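Local structure of ComZ (6QVI) at residues 124-135 with 511-522; 214-225 with 239-250. The protein is a competence-associated pilin that probably acts as a DNA receptor at the pilus tip during natural transformation of Thermus thermophilus. All blocks are in the same frame, centred on the assembly; numbering follows the deposited sequence.

Contact 1: 124-135 with 511-522; sequences QATFRISNSDYL and LRGGKPVFQVLS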
loop_
_atom_site.group_PDB
_atom_site.type_symbol
_atom_site.label_atom_id
_atom_site.label_comp_id
_atom_site.label_asym_id
_atom_site.label_seq_id
_atom_site.Cartn_x
_atom_site.Cartn_y
_atom_site.Cartn_z
ATOM N N GLN A 124 8.253 0.085 35.719
ATOM C CA GLN A 124 8.513 0.614 34.394
ATOM C C GLN A 124 8.788 -0.522 33.430
ATOM O O GLN A 124 9.221 -1.603 33.846
ATOM C CB GLN A 124 9.675 1.608 34.447
ATOM C CG GLN A 124 11.050 1.064 34.404
ATOM C CD GLN A 124 12.076 2.191 34.251
ATOM O OE1 GLN A 124 11.871 3.297 34.761
ATOM N NE2 GLN A 124 13.154 1.933 33.507
ATOM N N ALA A 125 8.468 -0.282 32.148
ATOM C CA ALA A 125 8.723 -1.251 31.081
ATOM C C ALA A 125 9.252 -0.574 29.828
ATOM O O ALA A 125 8.785 0.508 29.429
ATOM C CB ALA A 125 7.465 -2.045 30.726
ATOM N N THR A 126 10.204 -1.246 29.194
ATOM C CA THR A 126 10.742 -0.795 27.928
ATOM C C THR A 126 10.226 -1.691 26.808
ATOM O O THR A 126 10.406 -2.918 26.848
ATOM C CB THR A 126 12.259 -0.853 27.913
ATOM O OG1 THR A 126 12.771 0.079 28.863
ATOM C CG2 THR A 126 12.763 -0.489 26.511
ATOM N N PHE A 127 9.682 -1.059 25.771
ATOM C CA PHE A 127 9.181 -1.757 24.603
ATOM C C PHE A 127 9.978 -1.381 23.369
ATOM O O PHE A 127 10.521 -0.283 23.265
ATOM C CB PHE A 127 7.724 -1.447 24.340
ATOM C CG PHE A 127 6.881 -1.524 25.519
ATOM C CD1 PHE A 127 6.811 -0.463 26.399
ATOM C CD2 PHE A 127 6.139 -2.666 25.763
ATOM C CE1 PHE A 127 6.005 -0.532 27.514
ATOM C CE2 PHE A 127 5.347 -2.741 26.888
ATOM C CZ PHE A 127 5.274 -1.667 27.756
ATOM N N ARG A 128 9.852 -2.209 22.360
ATOM C CA ARG A 128 10.395 -1.919 21.062
ATOM C C ARG A 128 9.141 -2.031 20.243
ATOM O O ARG A 128 8.506 -3.038 20.246
ATOM C CB ARG A 128 11.400 -2.947 20.648
ATOM C CG ARG A 128 11.275 -3.332 19.200
ATOM C CD ARG A 128 12.603 -3.260 18.494
ATOM N NE ARG A 128 13.647 -3.929 19.237
ATOM C CZ ARG A 128 14.880 -3.466 19.322
ATOM N NH1 ARG A 128 15.197 -2.338 18.704
ATOM N NH2 ARG A 128 15.787 -4.127 20.022
ATOM N N ILE A 129 8.771 -0.969 19.568
ATOM C CA ILE A 129 7.534 -0.909 18.805
ATOM C C ILE A 129 7.832 -0.411 17.406
ATOM O O ILE A 129 8.387 0.681 17.234
ATOM C CB ILE A 129 6.477 -0.000 19.446
ATOM C CG1 ILE A 129 6.293 -0.362 20.925
ATOM C CG2 ILE A 129 5.162 -0.067 18.659
ATOM C CD1 ILE A 129 5.278 0.534 21.570
ATOM N N SER A 130 7.426 -1.194 16.396
ATOM C CA SER A 130 7.542 -0.765 15.009
ATOM C C SER A 130 6.281 -1.176 14.265
ATOM O O SER A 130 5.731 -2.254 14.517
ATOM C CB SER A 130 8.820 -1.339 14.386
ATOM O OG SER A 130 8.750 -2.747 14.255
ATOM N N ASN A 131 5.783 -0.285 13.409
ATOM C CA ASN A 131 4.577 -0.569 12.633
ATOM C C ASN A 131 4.885 -1.127 11.236
ATOM O O ASN A 131 6.002 -1.037 10.718
ATOM C CB ASN A 131 3.728 0.702 12.521
ATOM C CG ASN A 131 2.971 1.015 13.816
ATOM O OD1 ASN A 131 1.950 0.385 14.117
ATOM N ND2 ASN A 131 3.491 1.975 14.607
ATOM N N SER A 132 3.869 -1.725 10.618
ATOM C CA SER A 132 4.090 -2.252 9.275
ATOM C C SER A 132 4.366 -1.117 8.314
ATOM O O SER A 132 5.270 -1.209 7.468
ATOM C CB SER A 132 2.905 -3.093 8.787
ATOM O OG SER A 132 2.915 -4.387 9.369
ATOM N N ASP A 133 3.597 -0.035 8.445
ATOM C CA ASP A 133 3.617 1.102 7.529
ATOM C C ASP A 133 3.394 0.629 6.085
ATOM O O ASP A 133 4.294 0.611 5.237
ATOM C CB ASP A 133 4.908 1.912 7.688
ATOM C CG ASP A 133 4.931 3.167 6.805
ATOM O OD1 ASP A 133 3.846 3.569 6.313
ATOM O OD2 ASP A 133 6.025 3.760 6.619
ATOM N N TYR A 134 2.145 0.244 5.835
ATOM C CA TYR A 134 1.741 -0.173 4.499
ATOM C C TYR A 134 2.056 0.950 3.525
ATOM O O TYR A 134 1.462 2.031 3.591
ATOM C CB TYR A 134 0.244 -0.509 4.500
ATOM C CG TYR A 134 -0.104 -1.873 5.105
ATOM C CD1 TYR A 134 0.349 -3.055 4.511
ATOM C CD2 TYR A 134 -0.809 -1.980 6.313
ATOM C CE1 TYR A 134 0.045 -4.302 5.049
ATOM C CE2 TYR A 134 -1.106 -3.226 6.871
ATOM C CZ TYR A 134 -0.671 -4.387 6.233
ATOM O OH TYR A 134 -0.947 -5.640 6.750
ATOM N N LEU A 135 2.952 0.671 2.580
ATOM C CA LEU A 135 3.412 1.695 1.650
ATOM C C LEU A 135 2.277 2.199 0.784
ATOM O O LEU A 135 1.412 1.429 0.330
ATOM C CB LEU A 135 4.539 1.147 0.782
ATOM C CG LEU A 135 5.769 0.790 1.612
ATOM C CD1 LEU A 135 6.974 0.556 0.731
ATOM C CD2 LEU A 135 6.045 1.927 2.624
ATOM N N LEU A 511 2.513 -4.175 0.117
ATOM C CA LEU A 511 3.893 -3.835 0.443
ATOM C C LEU A 511 3.976 -3.064 1.756
ATOM O O LEU A 511 3.322 -2.021 1.916
ATOM C CB LEU A 511 4.474 -2.988 -0.683
ATOM C CG LEU A 511 4.336 -3.568 -2.099
ATOM C CD1 LEU A 511 4.896 -2.666 -3.217
ATOM C CD2 LEU A 511 5.084 -4.916 -2.122
ATOM N N ARG A 512 4.868 -3.521 2.649
ATOM C CA ARG A 512 5.017 -2.960 3.993
ATOM C C ARG A 512 6.373 -2.278 4.127
ATOM O O ARG A 512 7.399 -2.809 3.669
ATOM C CB ARG A 512 4.922 -4.048 5.076
ATOM C CG ARG A 512 3.539 -4.649 5.307
ATOM C CD ARG A 512 3.570 -5.828 6.314
ATOM N NE ARG A 512 2.592 -6.863 5.956
ATOM C CZ ARG A 512 2.018 -7.719 6.806
ATOM N NH1 ARG A 512 2.319 -7.691 8.104
ATOM N NH2 ARG A 512 1.134 -8.612 6.350
ATOM N N GLY A 513 6.373 -1.125 4.812
ATOM C CA GLY A 513 7.619 -0.411 5.077
ATOM C C GLY A 513 8.547 -1.146 6.034
ATOM O O GLY A 513 9.761 -1.209 5.811
ATOM N N GLY A 514 7.989 -1.751 7.086
ATOM C CA GLY A 514 8.803 -2.505 8.016
ATOM C C GLY A 514 7.967 -3.601 8.632
ATOM O O GLY A 514 6.765 -3.702 8.380
ATOM N N LYS A 515 8.620 -4.425 9.481
ATOM C CA LYS A 515 7.974 -5.553 10.153
ATOM C C LYS A 515 7.215 -5.086 11.403
ATOM O O LYS A 515 7.660 -4.169 12.085
ATOM C CB LYS A 515 9.009 -6.620 10.523
ATOM C CG LYS A 515 8.880 -7.878 9.654
ATOM C CD LYS A 515 10.010 -8.874 9.860
ATOM C CE LYS A 515 9.530 -10.300 9.559
ATOM N NZ LYS A 515 10.408 -11.344 10.152
ATOM N N PRO A 516 6.042 -5.656 11.686
ATOM C CA PRO A 516 5.289 -5.265 12.891
ATOM C C PRO A 516 5.842 -5.901 14.167
ATOM O O PRO A 516 5.968 -7.125 14.267
ATOM C CB PRO A 516 3.867 -5.744 12.581
ATOM C CG PRO A 516 4.065 -6.948 11.624
ATOM C CD PRO A 516 5.317 -6.631 10.840
ATOM N N VAL A 517 6.171 -5.066 15.158
ATOM C CA VAL A 517 6.734 -5.550 16.415
ATOM C C VAL A 517 6.163 -4.733 17.573
ATOM O O VAL A 517 6.049 -3.501 17.492
ATOM C CB VAL A 517 8.281 -5.505 16.392
ATOM C CG1 VAL A 517 8.849 -5.483 17.797
ATOM C CG2 VAL A 517 8.814 -6.708 15.654
ATOM N N PHE A 518 5.736 -5.439 18.622
ATOM C CA PHE A 518 5.406 -4.862 19.930
ATOM C C PHE A 518 6.033 -5.811 20.954
ATOM O O PHE A 518 5.399 -6.782 21.381
ATOM C CB PHE A 518 3.891 -4.686 20.120
ATOM C CG PHE A 518 3.558 -4.060 21.409
ATOM C CD1 PHE A 518 3.492 -2.674 21.544
ATOM C CD2 PHE A 518 3.401 -4.864 22.540
ATOM C CE1 PHE A 518 3.211 -2.095 22.796
ATOM C CE2 PHE A 518 3.143 -4.306 23.793
ATOM C CZ PHE A 518 3.059 -2.921 23.928
ATOM N N GLN A 519 7.267 -5.536 21.353
ATOM C CA GLN A 519 7.983 -6.491 22.177
ATOM C C GLN A 519 8.513 -5.847 23.462
ATOM O O GLN A 519 9.069 -4.746 23.431
ATOM C CB GLN A 519 9.102 -7.159 21.370
ATOM C CG GLN A 519 10.181 -7.711 22.258
ATOM C CD GLN A 519 10.814 -8.944 21.676
ATOM O OE1 GLN A 519 10.194 -10.022 21.695
ATOM N NE2 GLN A 519 12.061 -8.838 21.254
ATOM N N VAL A 520 8.396 -6.573 24.581
ATOM C CA VAL A 520 8.865 -6.084 25.878
ATOM C C VAL A 520 10.339 -6.421 26.021
ATOM O O VAL A 520 10.706 -7.600 26.034
ATOM C CB VAL A 520 8.090 -6.711 27.053
ATOM C CG1 VAL A 520 8.788 -6.341 28.352
ATOM C CG2 VAL A 520 6.662 -6.227 27.106
ATOM N N LEU A 521 11.176 -5.394 26.194
ATOM C CA LEU A 521 12.609 -5.616 26.345
ATOM C C LEU A 521 13.023 -5.735 27.801
ATOM O O LEU A 521 14.035 -6.373 28.102
ATOM C CB LEU A 521 13.425 -4.491 25.698
ATOM C CG LEU A 521 13.310 -4.246 24.179
ATOM C CD1 LEU A 521 14.322 -3.223 23.736
ATOM C CD2 LEU A 521 13.444 -5.522 23.364
ATOM N N SER A 522 12.254 -5.147 28.709
ATOM C CA SER A 522 12.594 -5.203 30.116
ATOM C C SER A 522 11.407 -4.790 30.957
ATOM O O SER A 522 10.533 -4.037 30.521
ATOM C CB SER A 522 13.793 -4.320 30.429
ATOM O OG SER A 522 13.400 -2.974 30.355
#
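Phe127 and Phe518 lie side by side on one face of an antiparallel strand pair and point the same way. Their planes are 34° apart and their centroids 5.2 Å. Phe518 CG stands anti to its own backbone N (chi1 -178°), which carries the ring between two neighbours: CZ meets Phe127 CD2, and CE1 meets Ile129 CD1 at 3.6 Å. Val520 CG2 touches Phe127 CE2 from further along the strand. Phe33 of helix 12-40 packs edge-to-face with Phe518. This is the pseudopilin-like fold, a long N-terminal helix laid against an antiparallel sheet, and strand 517-529 pairs with strand 120-130 in that sheet. A classic beta bulge sets Leu521 and Ser522 opposite Thr126; Leu521 N hydrogen-bonds to Thr126 O at 2.7 Å. On the face away from the phenylalanines, Val517 CG1 meets Arg128 CG, and Ser130 OG donates to Lys515 O at 2.8 Å. Past the strands, Arg512 runs alongside Tyr134. Its CG lies 3.5 Å from Tyr134 CE1, and Tyr134 OH sits over the centre of the guanidinium face, the tyrosine ring and guanidinium planes 58° apart. Arg512 CD also touches Ser132 OG, which is hydrogen-bonded to Glu40. Cutting Arg512 back to an alanine is likely to leave the Tyr134 ring without its flanking chain and the group under its OH, and freer to turn. Beyond Tyr134, Leu135 N hydrogen-bonds to Leu511 O at 2.8 Å.

Contact 2: 214-225 with 239-250; sequences VQYGKISVGGST and VGRGAQDITGEN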
loop_
_atom_site.group_PDB
_atom_site.type_symbol
_atom_site.label_atom_id
_atom_site.label_comp_id
_atom_site.label_asym_id
_atom_site.label_seq_id
_atom_site.Cartn_x
_atom_site.Cartn_y
_atom_site.Cartn_z
ATOM N N VAL A 214 13.866 6.126 -2.502
ATOM C CA VAL A 214 14.677 5.405 -3.409
ATOM C C VAL A 214 15.629 4.638 -2.569
ATOM O O VAL A 214 16.514 5.194 -2.012
ATOM C CB VAL A 214 15.477 6.330 -4.278
ATOM C CG1 VAL A 214 16.567 5.561 -4.954
ATOM C CG2 VAL A 214 14.586 6.979 -5.286
ATOM N N GLN A 215 15.446 3.345 -2.484
ATOM C CA GLN A 215 16.307 2.549 -1.671
ATOM C C GLN A 215 17.725 2.426 -2.132
ATOM O O GLN A 215 18.608 2.443 -1.325
ATOM C CB GLN A 215 15.737 1.175 -1.481
ATOM C CG GLN A 215 16.777 0.218 -0.984
ATOM C CD GLN A 215 16.222 -1.136 -0.684
ATOM O OE1 GLN A 215 15.160 -1.488 -1.140
ATOM N NE2 GLN A 215 16.945 -1.904 0.089
ATOM N N TYR A 216 17.969 2.262 -3.414
ATOM C CA TYR A 216 19.340 2.160 -3.868
ATOM C C TYR A 216 19.595 3.116 -4.989
ATOM O O TYR A 216 19.013 2.993 -6.018
ATOM C CB TYR A 216 19.653 0.771 -4.388
ATOM C CG TYR A 216 19.694 -0.313 -3.356
ATOM C CD1 TYR A 216 20.606 -0.296 -2.343
ATOM C CD2 TYR A 216 18.835 -1.363 -3.419
ATOM C CE1 TYR A 216 20.637 -1.291 -1.408
ATOM C CE2 TYR A 216 18.861 -2.354 -2.490
ATOM C CZ TYR A 216 19.758 -2.307 -1.487
ATOM O OH TYR A 216 19.773 -3.304 -0.566
ATOM N N GLY A 217 20.489 4.065 -4.790
ATOM C CA GLY A 217 20.825 5.017 -5.825
ATOM C C GLY A 217 20.651 6.474 -5.486
ATOM O O GLY A 217 20.191 6.799 -4.430
ATOM N N LYS A 218 21.076 7.333 -6.397
ATOM C CA LYS A 218 20.944 8.780 -6.312
ATOM C C LYS A 218 19.817 9.262 -7.231
ATOM O O LYS A 218 19.203 8.477 -7.952
ATOM C CB LYS A 218 22.272 9.452 -6.653
ATOM C CG LYS A 218 23.455 8.903 -5.881
ATOM C CD LYS A 218 24.740 9.207 -6.598
ATOM C CE LYS A 218 25.162 10.600 -6.273
ATOM N NZ LYS A 218 25.703 10.614 -4.876
ATOM N N ILE A 219 19.504 10.555 -7.149
ATOM C CA ILE A 219 18.522 11.205 -8.006
ATOM C C ILE A 219 18.997 12.615 -8.281
ATOM O O ILE A 219 19.666 13.244 -7.451
ATOM C CB ILE A 219 17.099 11.265 -7.413
ATOM C CG1 ILE A 219 17.033 12.236 -6.234
ATOM C CG2 ILE A 219 16.598 9.890 -7.009
ATOM C CD1 ILE A 219 15.676 12.827 -6.036
ATOM N N SER A 220 18.667 13.105 -9.475
ATOM C CA SER A 220 18.992 14.463 -9.893
ATOM C C SER A 220 17.690 15.184 -10.195
ATOM O O SER A 220 16.749 14.588 -10.721
ATOM C CB SER A 220 19.917 14.482 -11.123
ATOM O OG SER A 220 20.576 15.732 -11.273
ATOM N N VAL A 221 17.625 16.462 -9.855
ATOM C CA VAL A 221 16.409 17.231 -10.048
ATOM C C VAL A 221 16.786 18.568 -10.684
ATOM O O VAL A 221 17.480 19.391 -10.063
ATOM C CB VAL A 221 15.646 17.420 -8.731
ATOM C CG1 VAL A 221 14.698 18.593 -8.830
ATOM C CG2 VAL A 221 14.893 16.156 -8.395
ATOM N N GLY A 222 16.341 18.776 -11.929
ATOM C CA GLY A 222 16.618 19.985 -12.674
ATOM C C GLY A 222 15.422 20.924 -12.716
ATOM O O GLY A 222 14.389 20.697 -12.081
ATOM N N GLY A 223 15.573 21.993 -13.500
ATOM C CA GLY A 223 14.591 23.060 -13.479
ATOM C C GLY A 223 13.227 22.612 -13.967
ATOM O O GLY A 223 13.102 21.778 -14.873
ATOM N N SER A 224 12.193 23.203 -13.356
ATOM C CA SER A 224 10.747 23.050 -13.598
ATOM C C SER A 224 10.201 21.702 -13.124
ATOM O O SER A 224 8.978 21.501 -13.124
ATOM C CB SER A 224 10.356 23.270 -15.073
ATOM O OG SER A 224 10.723 22.167 -15.878
ATOM N N THR A 225 11.049 20.816 -12.626
ATOM C CA THR A 225 10.593 19.612 -11.956
ATOM C C THR A 225 9.905 20.031 -10.659
ATOM O O THR A 225 10.197 21.091 -10.093
ATOM C CB THR A 225 11.786 18.698 -11.681
ATOM O OG1 THR A 225 12.240 18.151 -12.918
ATOM C CG2 THR A 225 11.433 17.545 -10.739
ATOM N N VAL A 239 16.333 9.220 0.051
ATOM C CA VAL A 239 17.023 8.643 -1.102
ATOM C C VAL A 239 18.390 8.117 -0.707
ATOM O O VAL A 239 19.231 8.884 -0.221
ATOM C CB VAL A 239 17.170 9.672 -2.243
ATOM C CG1 VAL A 239 18.123 9.156 -3.333
ATOM C CG2 VAL A 239 15.819 10.012 -2.823
ATOM N N GLY A 240 18.641 6.840 -0.996
ATOM C CA GLY A 240 19.981 6.258 -0.931
ATOM C C GLY A 240 20.653 6.365 0.438
ATOM O O GLY A 240 20.032 6.208 1.492
ATOM N N ARG A 241 21.953 6.648 0.408
ATOM C CA ARG A 241 22.825 6.624 1.569
ATOM C C ARG A 241 22.736 7.865 2.438
ATOM O O ARG A 241 23.475 7.951 3.420
ATOM C CB ARG A 241 24.273 6.407 1.113
ATOM C CG ARG A 241 24.516 4.943 0.785
ATOM C CD ARG A 241 25.751 4.690 -0.028
ATOM N NE ARG A 241 25.619 5.339 -1.316
ATOM C CZ ARG A 241 26.540 5.326 -2.270
ATOM N NH1 ARG A 241 27.691 4.659 -2.114
ATOM N NH2 ARG A 241 26.293 5.997 -3.384
ATOM N N GLY A 242 21.866 8.801 2.148
ATOM C CA GLY A 242 21.875 10.061 2.860
ATOM C C GLY A 242 21.393 11.199 1.983
ATOM O O GLY A 242 21.007 11.013 0.838
ATOM N N ALA A 243 21.428 12.397 2.553
ATOM C CA ALA A 243 21.081 13.574 1.772
ATOM C C ALA A 243 22.064 13.845 0.630
ATOM O O ALA A 243 21.747 14.614 -0.267
ATOM C CB ALA A 243 21.010 14.801 2.677
ATOM N N GLN A 244 23.253 13.234 0.674
ATOM C CA GLN A 244 24.265 13.399 -0.367
ATOM C C GLN A 244 23.703 12.974 -1.729
ATOM O O GLN A 244 24.034 13.577 -2.766
ATOM C CB GLN A 244 25.485 12.555 -0.074
ATOM C CG GLN A 244 25.964 12.574 1.337
ATOM C CD GLN A 244 25.278 11.511 2.137
ATOM O OE1 GLN A 244 24.646 11.769 3.165
ATOM N NE2 GLN A 244 25.389 10.286 1.657
ATOM N N ASP A 245 22.884 11.918 -1.764
ATOM C CA ASP A 245 22.422 11.333 -3.014
ATOM C C ASP A 245 21.155 11.990 -3.543
ATOM O O ASP A 245 20.489 11.430 -4.419
ATOM C CB ASP A 245 22.201 9.823 -2.841
ATOM C CG ASP A 245 23.488 9.079 -2.455
ATOM O OD1 ASP A 245 23.390 7.966 -1.883
ATOM O OD2 ASP A 245 24.589 9.614 -2.711
ATOM N N ILE A 246 20.826 13.172 -3.032
ATOM C CA ILE A 246 19.776 14.016 -3.578
ATOM C C ILE A 246 20.490 15.180 -4.259
ATOM O O ILE A 246 20.856 16.153 -3.609
ATOM C CB ILE A 246 18.787 14.435 -2.481
ATOM C CG1 ILE A 246 18.236 13.175 -1.806
ATOM C CG2 ILE A 246 17.659 15.255 -3.033
ATOM C CD1 ILE A 246 17.297 13.446 -0.673
ATOM N N THR A 247 20.798 15.021 -5.545
ATOM C CA THR A 247 21.502 15.964 -6.405
ATOM C C THR A 247 20.529 16.836 -7.209
ATOM O O THR A 247 19.383 16.451 -7.479
ATOM C CB THR A 247 22.404 15.151 -7.371
ATOM O OG1 THR A 247 23.447 14.472 -6.657
ATOM C CG2 THR A 247 22.986 15.955 -8.530
ATOM N N GLY A 248 21.022 17.987 -7.648
ATOM C CA GLY A 248 20.335 18.797 -8.639
ATOM C C GLY A 248 20.322 20.288 -8.361
ATOM O O GLY A 248 20.539 20.745 -7.241
ATOM N N GLU A 249 20.031 21.060 -9.415
ATOM C CA GLU A 249 19.863 22.504 -9.304
ATOM C C GLU A 249 18.749 22.909 -8.359
ATOM O O GLU A 249 18.741 24.046 -7.887
ATOM C CB GLU A 249 19.576 23.104 -10.680
ATOM C CG GLU A 249 20.753 23.072 -11.644
ATOM C CD GLU A 249 20.435 23.707 -13.007
ATOM O OE1 GLU A 249 21.361 23.779 -13.846
ATOM O OE2 GLU A 249 19.268 24.106 -13.252
ATOM N N ASN A 250 17.785 22.031 -8.107
ATOM C CA ASN A 250 16.536 22.439 -7.492
ATOM C C ASN A 250 16.357 21.935 -6.060
ATOM O O ASN A 250 15.260 22.077 -5.504
ATOM C CB ASN A 250 15.368 21.929 -8.337
ATOM C CG ASN A 250 15.325 22.522 -9.741
ATOM O OD1 ASN A 250 16.304 23.089 -10.245
ATOM N ND2 ASN A 250 14.178 22.379 -10.384
#
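Lys218 and Asp245 meet across two neighbouring parallel segments, their side chains crossing at about a right angle. Lys218 loses the most surface to this contact. Its chain leaves with CG anti to the carbonyl carbon (chi1 -51°), then bends at chi3 and chi4. CG rests against Asp245 CB at 3.4 Å, while NZ folds back to form a salt bridge with Asp245 OD2 at 2.6 Å. The ammonium approaches that oxygen on its anti side, 34° out of the carboxylate plane. Asp245 OD1 accepts a hydrogen bond from the backbone N of Arg241 at 3.0 Å and, weakly, from its NE. Arg241 also forms a salt bridge with Asp170.

Ile219 shares a face with Val214, Val239 and Ile246, opposite the one that carries Ser220 and Thr247. Its CG2 lies 4.0 Å from Val239 CG1, and the two side chains cross obliquely. Its backbone joins the segments: Ile219 N hydrogen-bonds to Asp245 O, and Thr247 N to Ile219 O at 2.8 Å. With strand 172-176 on the other side of 218-221, these strands make a short parallel sheet, consistent with successive coils of the beta-solenoid domain.

Asn250 loses nearly as much surface as Lys218. Its CB touches Val221 CG1 at 3.4 Å, and its backbone N hydrogen-bonds to Val221 O at 3.3 Å. At the far end, Gly240 N donates to Val214 O in a nearly straight bond (173°).

Asp245 thus links both segments: its backbone O takes Ile219 N, and its carboxylate lies between Lys218 and Arg241. These two positive groups would probably favour its ionised form and offset its charge where it is buried.

From the N terminus, helix 12-40 comes first, followed by the antiparallel strands that pack with it. Strand 120-130 ends at contact 1, and the chain then leaves for the solenoid part. Contact 2 forms there, closing a short loop of 13 residues between 214-225 and 239-250. The chain continues through the rest of the solenoid part and returns at 511-522, where contact 1 closes a loop of 375 residues. Contact 2 is therefore nested inside the loop closed by contact 1. Their centres are 29 Å apart; their nearest atoms, about 9 Å apart, do not touch. Contact 1 joins the outgoing and returning chain at the pilin-like domain, while contact 2 probably ties neighbouring coils of the beta-solenoid domain.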